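Local coordinates for uncharacterized protein RUMGNA_01417 (Ruminococcus gnavus, PDB 3NRL), which is of unknown function, a small, mainly beta protein of the DUF5348 family built around an antiparallel sheet, at residues R49-M52 against L58-L61. Numbering follows the deposited sequence.
Sequences RIEM and LVGL
R49 and V59 face each other as the hydrogen-bonded pair of an antiparallel beta hairpin, built from strands 44-52 and 56-59, the latter outermost within its chain. Two backbone bonds close the ring between them: V59 N reaches R49 O at 2.8 Å and almost straight (176°), whereas R49 N meets V59 O at 3.0 Å and more bent (148°). The same R49 O also receives a CA-H...O contact from L58. Strand 56-59 ends with V59; at G60, which follows, the backbone angles would press a CB against the preceding carbonyl oxygen, which calls for glycine.

The apolar face belongs to I50 and L58, a non-hydrogen-bonded pair. The CD2 branch of L58 packs 3.9 Å from I50 CB and equally close to I50 CG1. Wholly apolar chains suit this buried face, where both also touch F37 of strand 36-41.

On the other, more exposed face, R49 and V59 lie side by side. CG of R49 is anti to the backbone N (chi1 -172°) and the chain bends at chi3, so that V59 CB lies over one face of the guanidinium, toward its rim, with R49 NH2 3.9 Å from V59 CG2. Arginine suits the place because its flat head can cover the valine while E51 meets its charge. E51, two residues along on strand 44-52, brings its CG to 4.0 Å from V59 CG2. With an alanine in place of E51, CG and carboxylate are gone, and the guanidinium would probably be freer to swing off V59. At present the carboxylate meets the guanidinium edge in plane, a salt bridge in which R49 NE donates to the anti lone pair of E51 OE2 at 2.7 Å.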
ATOM      1  N   ARG A  49     -12.510  -6.712   9.627  1.00 16.89           N
ATOM      2  CA  ARG A  49     -11.781  -6.898  10.872  1.00 24.20           C
ATOM      3  C   ARG A  49     -10.552  -7.693  10.465  1.00 19.83           C
ATOM      4  O   ARG A  49     -10.667  -8.655   9.709  1.00 27.39           O
ATOM      5  CB  ARG A  49     -12.628  -7.697  11.876  1.00 29.89           C
ATOM      6  CG  ARG A  49     -12.028  -7.778  13.278  1.00 30.65           C
ATOM      7  CD  ARG A  49     -12.976  -8.440  14.288  1.00 24.47           C
ATOM      8  NE  ARG A  49     -13.136  -9.876  14.068  1.00 25.97           N
ATOM      9  CZ  ARG A  49     -14.253 -10.448  13.624  1.00 26.44           C
ATOM     10  NH1 ARG A  49     -15.322  -9.712  13.351  1.00 18.83           N
ATOM     11  NH2 ARG A  49     -14.299 -11.757  13.444  1.00 25.17           N
ATOM     12  N   ILE A  50      -9.374  -7.287  10.924  1.00 13.40           N
ATOM     13  CA  ILE A  50      -8.180  -8.033  10.558  1.00 12.35           C
ATOM     14  C   ILE A  50      -7.898  -9.069  11.637  1.00 22.12           C
ATOM     15  O   ILE A  50      -8.010  -8.785  12.827  1.00 22.24           O
ATOM     16  CB  ILE A  50      -6.951  -7.114  10.358  1.00 14.14           C
ATOM     17  CG1 ILE A  50      -5.791  -7.932   9.791  1.00 17.03           C
ATOM     18  CG2 ILE A  50      -6.552  -6.456  11.674  1.00 17.26           C
ATOM     19  CD1 ILE A  50      -4.677  -7.089   9.209  1.00 18.42           C
ATOM     20  N   GLU A  51      -7.553 -10.278  11.209  1.00 17.99           N
ATOM     21  CA  GLU A  51      -7.280 -11.370  12.134  1.00 25.09           C
ATOM     22  C   GLU A  51      -6.054 -12.148  11.686  1.00 26.95           C
ATOM     23  O   GLU A  51      -5.545 -11.945  10.584  1.00 22.62           O
ATOM     24  CB  GLU A  51      -8.479 -12.321  12.200  1.00 20.62           C
ATOM     25  CG  GLU A  51      -9.758 -11.706  12.737  1.00 26.46           C
ATOM     26  CD  GLU A  51      -9.697 -11.397  14.226  1.00 31.02           C
ATOM     27  OE1 GLU A  51      -8.670 -11.707  14.875  1.00 30.55           O
ATOM     28  OE2 GLU A  51     -10.686 -10.843  14.749  1.00 20.75           O
HETATM   29  N   MSE A  52      -5.596 -13.047  12.551  1.00 26.27           N
HETATM   30  CA  MSE A  52      -4.429 -13.869  12.259  1.00 34.93           C
HETATM   31  C   MSE A  52      -4.734 -15.354  12.393  1.00 34.47           C
HETATM   32  O   MSE A  52      -5.155 -15.819  13.453  1.00 41.18           O
HETATM   33  CB  MSE A  52      -3.283 -13.512  13.207  1.00 30.84           C
HETATM   34  CG  MSE A  52      -2.097 -14.459  13.133  1.00 29.09           C
HETATM   35 SE   MSE A  52      -1.137 -14.267  11.623  1.00 43.58          SE
HETATM   36  CE  MSE A  52       0.055 -13.113  12.189  1.00 34.25           C
ATOM     37  N   LEU A  58      -8.598 -10.854   6.239  1.00 19.55           N
ATOM     38  CA  LEU A  58      -9.675  -9.951   6.608  1.00 18.77           C
ATOM     39  C   LEU A  58     -11.013 -10.666   6.698  1.00 23.18           C
ATOM     40  O   LEU A  58     -11.349 -11.502   5.858  1.00 24.35           O
ATOM     41  CB  LEU A  58      -9.782  -8.812   5.592  1.00 19.06           C
ATOM     42  CG  LEU A  58      -8.532  -7.962   5.351  1.00 14.80           C
ATOM     43  CD1 LEU A  58      -8.853  -6.873   4.328  1.00 21.85           C
ATOM     44  CD2 LEU A  58      -8.064  -7.341   6.658  1.00 14.75           C
ATOM     45  N   VAL A  59     -11.763 -10.355   7.747  1.00 21.66           N
ATOM     46  CA  VAL A  59     -13.089 -10.915   7.913  1.00 15.05           C
ATOM     47  C   VAL A  59     -14.003  -9.814   7.381  1.00 18.23           C
ATOM     48  O   VAL A  59     -13.846  -8.650   7.747  1.00 20.21           O
ATOM     49  CB  VAL A  59     -13.436 -11.160   9.402  1.00 18.44           C
ATOM     50  CG1 VAL A  59     -14.919 -11.497   9.543  1.00 21.88           C
ATOM     51  CG2 VAL A  59     -12.578 -12.288   9.964  1.00 19.24           C
ATOM     52  N   GLY A  60     -14.929 -10.173   6.500  1.00 16.65           N
ATOM     53  CA  GLY A  60     -15.850  -9.188   5.969  1.00 22.95           C
ATOM     54  C   GLY A  60     -15.690  -8.861   4.502  1.00 24.03           C
ATOM     55  O   GLY A  60     -16.540  -8.193   3.916  1.00 24.40           O
ATOM     56  N   LEU A  61     -14.605  -9.333   3.901  1.00 24.42           N
ATOM     57  CA  LEU A  61     -14.354  -9.063   2.498  1.00 25.26           C
ATOM     58  C   LEU A  61     -13.374 -10.074   1.922  1.00 22.97           C
ATOM     59  O   LEU A  61     -12.322 -10.337   2.503  1.00 23.90           O
ATOM     60  CB  LEU A  61     -13.798  -7.641   2.339  1.00 20.68           C
ATOM     61  CG  LEU A  61     -13.455  -7.124   0.940  1.00 26.28           C
ATOM     62  CD1 LEU A  61     -14.695  -7.080   0.061  1.00 23.69           C
ATOM     63  CD2 LEU A  61     -12.847  -5.735   1.065  1.00 31.30           C
TER